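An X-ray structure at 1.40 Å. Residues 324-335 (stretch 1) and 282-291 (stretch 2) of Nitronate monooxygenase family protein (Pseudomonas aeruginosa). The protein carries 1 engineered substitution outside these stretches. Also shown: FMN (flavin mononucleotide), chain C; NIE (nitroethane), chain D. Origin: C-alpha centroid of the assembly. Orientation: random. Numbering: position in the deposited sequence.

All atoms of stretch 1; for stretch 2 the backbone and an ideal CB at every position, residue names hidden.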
# COMPACT_ATOMS: atom_id res chain seq x y z
N ASN A 324 -32.44 -0.01 4.38
CA ASN A 324 -31.15 -0.11 5.08
C ASN A 324 -30.00 -0.35 4.10
O ASN A 324 -30.01 -1.31 3.32
CB ASN A 324 -31.22 -1.23 6.13
CG ASN A 324 -29.98 -1.31 7.01
OD1 ASN A 324 -28.86 -1.49 6.51
ND2 ASN A 324 -30.17 -1.21 8.32
N HIS A 325 -29.02 0.55 4.13
CA HIS A 325 -27.89 0.51 3.20
C HIS A 325 -26.59 0.08 3.85
O HIS A 325 -25.53 0.20 3.24
CB HIS A 325 -27.71 1.88 2.55
CG HIS A 325 -28.89 2.31 1.74
ND1 HIS A 325 -29.04 1.97 0.41
CD2 HIS A 325 -30.00 3.00 2.08
CE1 HIS A 325 -30.18 2.47 -0.04
NE2 HIS A 325 -30.79 3.09 0.96
N ASP A 326 -26.67 -0.47 5.06
CA ASP A 326 -25.47 -0.78 5.85
C ASP A 326 -24.75 -2.06 5.43
O ASP A 326 -23.77 -2.45 6.06
CB ASP A 326 -25.80 -0.86 7.35
CG ASP A 326 -26.09 0.49 7.96
OD1 ASP A 326 -25.73 1.53 7.35
OD2 ASP A 326 -26.68 0.52 9.06
N PHE A 327 -25.24 -2.71 4.37
CA PHE A 327 -24.63 -3.94 3.88
C PHE A 327 -24.17 -3.78 2.44
O PHE A 327 -23.69 -4.73 1.82
CB PHE A 327 -25.62 -5.11 4.01
CG PHE A 327 -25.99 -5.40 5.42
CD1 PHE A 327 -26.97 -4.67 6.07
CD2 PHE A 327 -25.33 -6.39 6.13
CE1 PHE A 327 -27.30 -4.92 7.40
CE2 PHE A 327 -25.65 -6.66 7.47
CZ PHE A 327 -26.64 -5.92 8.09
N ALA A 328 -24.32 -2.58 1.90
CA ALA A 328 -24.01 -2.30 0.50
C ALA A 328 -22.55 -2.51 0.13
O ALA A 328 -21.64 -2.42 0.97
CB ALA A 328 -24.44 -0.88 0.14
N ALA A 329 -22.32 -2.79 -1.15
CA ALA A 329 -20.96 -2.85 -1.68
C ALA A 329 -20.60 -1.47 -2.21
O ALA A 329 -20.99 -1.08 -3.32
CB ALA A 329 -20.86 -3.90 -2.79
N GLN A 330 -19.88 -0.71 -1.39
CA GLN A 330 -19.51 0.65 -1.75
C GLN A 330 -18.01 0.70 -1.93
O GLN A 330 -17.27 1.18 -1.07
CB GLN A 330 -20.03 1.63 -0.69
CG GLN A 330 -21.57 1.67 -0.68
CD GLN A 330 -22.18 2.31 0.55
OE1 GLN A 330 -21.53 2.44 1.59
NE2 GLN A 330 -23.44 2.71 0.44
N TRP A 331 -17.55 0.16 -3.05
CA TRP A 331 -16.13 0.05 -3.31
C TRP A 331 -15.47 1.42 -3.52
O TRP A 331 -16.05 2.33 -4.11
CB TRP A 331 -15.87 -0.84 -4.52
CG TRP A 331 -16.57 -2.18 -4.48
CD1 TRP A 331 -17.46 -2.66 -5.40
CD2 TRP A 331 -16.44 -3.20 -3.48
NE1 TRP A 331 -17.88 -3.92 -5.03
CE2 TRP A 331 -17.28 -4.27 -3.87
CE3 TRP A 331 -15.71 -3.30 -2.30
CZ2 TRP A 331 -17.38 -5.44 -3.10
CZ3 TRP A 331 -15.82 -4.46 -1.54
CH2 TRP A 331 -16.65 -5.51 -1.95
N ALA A 332 -14.24 1.56 -3.03
CA ALA A 332 -13.51 2.81 -3.13
C ALA A 332 -12.04 2.56 -2.83
O ALA A 332 -11.71 1.75 -1.97
CB ALA A 332 -14.07 3.85 -2.15
N GLY A 333 -11.17 3.25 -3.57
CA GLY A 333 -9.73 3.18 -3.37
C GLY A 333 -9.25 4.14 -2.29
O GLY A 333 -10.03 4.94 -1.74
N GLN A 334 -7.95 4.09 -2.00
CA GLN A 334 -7.40 4.86 -0.89
C GLN A 334 -7.30 6.36 -1.20
O GLN A 334 -6.99 7.14 -0.31
CB GLN A 334 -6.06 4.28 -0.44
CG GLN A 334 -6.19 2.92 0.23
CD GLN A 334 -4.86 2.37 0.71
OE1 GLN A 334 -3.82 2.65 0.13
NE2 GLN A 334 -4.89 1.60 1.81
N GLY A 335 -7.59 6.75 -2.43
CA GLY A 335 -7.71 8.17 -2.77
C GLY A 335 -9.13 8.69 -2.70
O GLY A 335 -9.41 9.78 -3.21
N UNK A 282 -10.77 -10.89 -1.41
CA UNK A 282 -10.37 -9.61 -0.83
C UNK A 282 -10.73 -8.44 -1.75
O UNK A 282 -10.42 -8.45 -2.95
CB UNK A 282 -8.87 -9.61 -0.54
N UNK A 283 -11.37 -7.43 -1.17
CA UNK A 283 -11.85 -6.27 -1.92
C UNK A 283 -11.89 -5.05 -1.02
O UNK A 283 -12.14 -5.18 0.18
CB UNK A 283 -13.23 -6.54 -2.51
N UNK A 284 -11.63 -3.88 -1.59
CA UNK A 284 -11.52 -2.64 -0.83
C UNK A 284 -12.74 -1.74 -0.99
O UNK A 284 -13.13 -1.39 -2.11
CB UNK A 284 -10.26 -1.88 -1.26
N UNK A 285 -13.31 -1.32 0.13
CA UNK A 285 -14.40 -0.35 0.06
C UNK A 285 -14.60 0.38 1.36
O UNK A 285 -13.77 0.30 2.27
CB UNK A 285 -15.70 -1.04 -0.34
N UNK A 286 -15.72 1.10 1.45
CA UNK A 286 -16.06 1.86 2.65
C UNK A 286 -16.70 0.89 3.65
O UNK A 286 -17.77 0.35 3.40
CB UNK A 286 -17.00 3.03 2.33
N UNK A 287 -16.03 0.65 4.78
CA UNK A 287 -16.46 -0.42 5.69
C UNK A 287 -17.85 -0.21 6.28
O UNK A 287 -18.27 0.91 6.61
CB UNK A 287 -15.45 -0.56 6.83
N UNK A 288 -18.57 -1.31 6.38
CA UNK A 288 -19.91 -1.31 6.95
C UNK A 288 -20.17 -2.65 7.64
O UNK A 288 -19.22 -3.34 8.01
CB UNK A 288 -20.96 -1.04 5.87
N UNK A 289 -21.43 -3.04 7.78
CA UNK A 289 -21.73 -4.26 8.54
C UNK A 289 -21.29 -5.56 7.85
O UNK A 289 -21.13 -6.59 8.51
CB UNK A 289 -23.23 -4.33 8.81
N UNK A 290 -21.05 -5.50 6.54
CA UNK A 290 -20.50 -6.65 5.84
C UNK A 290 -18.99 -6.82 6.00
O UNK A 290 -18.43 -7.80 5.51
CB UNK A 290 -20.84 -6.54 4.35
N UNK A 291 -18.34 -5.89 6.69
CA UNK A 291 -16.88 -5.95 6.88
C UNK A 291 -16.58 -6.49 8.28
O UNK A 291 -16.37 -5.72 9.22
CB UNK A 291 -16.24 -4.57 6.69
N1 FMN C . -11.75 -4.39 -11.76
C2 FMN C . -12.14 -5.41 -12.62
O2 FMN C . -11.29 -6.04 -13.23
N3 FMN C . -13.47 -5.72 -12.81
C4 FMN C . -14.42 -5.01 -12.11
O4 FMN C . -15.62 -5.25 -12.23
C4A FMN C . -14.03 -4.00 -11.25
N5 FMN C . -15.00 -3.31 -10.56
C5A FMN C . -14.67 -2.29 -9.71
C6 FMN C . -15.69 -1.61 -9.06
C7 FMN C . -15.40 -0.57 -8.20
C7M FMN C . -16.56 0.12 -7.55
C8 FMN C . -14.07 -0.20 -7.98
C8M FMN C . -13.75 0.92 -7.04
C9 FMN C . -13.05 -0.89 -8.64
C9A FMN C . -13.34 -1.94 -9.52
N10 FMN C . -12.34 -2.63 -10.20
C10 FMN C . -12.69 -3.67 -11.06
C1' FMN C . -10.89 -2.29 -9.98
C2' FMN C . -10.34 -1.31 -11.00
O2' FMN C . -10.13 -1.97 -12.22
C3' FMN C . -9.01 -0.73 -10.54
O3' FMN C . -8.13 -1.73 -10.07
C4' FMN C . -9.29 0.22 -9.40
O4' FMN C . -10.51 0.89 -9.63
C5' FMN C . -8.17 1.25 -9.34
O5' FMN C . -8.28 1.81 -8.06
P FMN C . -8.90 3.26 -7.84
O1P FMN C . -8.80 4.05 -9.12
O2P FMN C . -8.16 3.87 -6.69
O3P FMN C . -10.34 3.02 -7.51
N3 NIE D . -15.32 -5.21 -7.69
C1 NIE D . -14.93 -7.30 -8.73
C2 NIE D . -15.93 -6.20 -8.49
O4 NIE D . -14.18 -4.83 -7.97
O5 NIE D . -15.80 -4.99 -6.43

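Position 282 has no atom of stretch 1 near its CB. It is Ser282, which does not touch stretch 1.

At position 283 the backbone is extended and CB points toward stretch 1. The ideal CB lies only 3.5 Å from CZ3 of Trp331, so a small side chain suits best. The residue is Ala283, and its methyl packs against the indole.

At position 284 CB points sideways, 4.0 Å from O of Ala332. A long side chain could run along stretch 1 toward Gln334. The residue is Arg284. Its guanidinium has Gln334 NE2 over one face. Arg284 NH1 and Gln334 NE2 are 3.4 Å apart, but both are donors and no hydrogen bond forms. Arg284 O accepts from Ala332 N at 3.3 Å.

Position 285 is the most restricted. A CB would sit 2.8 Å from O of Gln330 and 3.0 Å from CE3 of Trp331, both clashes. Glycine fits best, and the residue is Gly285. Gly285 CA comes within 3.8 Å of Trp331 CA at a single beta bridge.

At position 286 N faces Gln330 O, and CB points sideways. An apolar side chain of medium size would suit; Leu, Ile, Val or Met are all plausible. The residue is Leu286. Leu286 N donates to Gln330 O at 3.0 Å, and Leu286 CD2 packs 3.9 Å from Ala332 CB. Water 1 joins Leu286 O to Ala328 O and Gln330 N.

Position 287 points away, with phi near -63°. Many residues fit, proline among them. It is Pro287, without contact here.

At position 288 CB points toward a group of carbonyls, 3.1 Å from Asp326 O. A short side chain with a donor is favoured; Asn or Ser could serve. The residue is Asn288. Asn288 ND2 donates to Ala328 O at 2.8 Å and to water 2, while Asn288 OD1 accepts from N of position 290 at 3.0 Å, within the type I turn from 288 to 291.

At position 289 CB points toward stretch 1, 3.6 Å from CE2 of Phe327, with the carboxylate of Asp326 nearby. A long side chain, perhaps basic, would suit. In Arg289, CB lies over the Phe327 ring face, and Phe327 CZ lies over one face of the guanidinium, 3.6 Å from Arg289 CZ. Water 3 links NH1 to Asp326 OD2. Arg289 N donates to Asp326 O at 3.0 Å.

Position 290 points sideways; a flexible apolar chain could reach the Phe327 ring. In Met290, SD meets the ring edge, 3.7 Å from Phe327 CD2.

At position 291 no atom of stretch 1 lies near CB, so small, polar or aromatic side chains would all do. It is Phe291, whose N closes the turn on Asn288 O.

Stretch 2 282-291: SARGLPNRMF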
# COMPACT_ATOMS: atom_id res chain seq x y z
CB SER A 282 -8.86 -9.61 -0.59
OG SER A 282 -8.46 -8.46 0.15
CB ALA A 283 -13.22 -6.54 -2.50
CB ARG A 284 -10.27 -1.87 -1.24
CG ARG A 284 -10.13 -0.54 -0.46
CD ARG A 284 -8.89 0.28 -0.86
NE ARG A 284 -7.66 -0.48 -0.63
CZ ARG A 284 -7.13 -0.74 0.56
NH1 ARG A 284 -7.71 -0.30 1.68
NH2 ARG A 284 -6.02 -1.46 0.63
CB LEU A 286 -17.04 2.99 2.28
CG LEU A 286 -16.60 3.89 1.12
CD1 LEU A 286 -17.68 4.89 0.72
CD2 LEU A 286 -15.34 4.64 1.48
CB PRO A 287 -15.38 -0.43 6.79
CG PRO A 287 -14.69 0.89 6.66
CD PRO A 287 -14.78 1.30 5.23
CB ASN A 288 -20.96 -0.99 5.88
CG ASN A 288 -20.97 -1.99 4.73
OD1 ASN A 288 -20.49 -3.11 4.85
ND2 ASN A 288 -21.56 -1.57 3.61
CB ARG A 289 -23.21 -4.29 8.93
CG ARG A 289 -23.60 -3.11 9.80
CD ARG A 289 -25.05 -3.19 10.25
NE ARG A 289 -25.30 -4.35 11.10
CZ ARG A 289 -26.52 -4.75 11.45
NH1 ARG A 289 -27.57 -4.08 11.04
NH2 ARG A 289 -26.67 -5.82 12.22
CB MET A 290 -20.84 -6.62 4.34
CG MET A 290 -22.26 -7.02 4.02
SD MET A 290 -22.73 -8.59 4.79
CE MET A 290 -21.43 -9.71 4.24
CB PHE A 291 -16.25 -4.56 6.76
CG PHE A 291 -16.16 -4.02 5.35
CD1 PHE A 291 -17.30 -3.82 4.57
CD2 PHE A 291 -14.92 -3.63 4.83
CE1 PHE A 291 -17.21 -3.27 3.30
CE2 PHE A 291 -14.83 -3.08 3.56
CZ PHE A 291 -15.97 -2.91 2.79
O HOH W 1 -18.98 -1.09 1.30
O HOH W 2 -22.95 1.07 3.70
O HOH W 3 -27.93 -1.53 10.28
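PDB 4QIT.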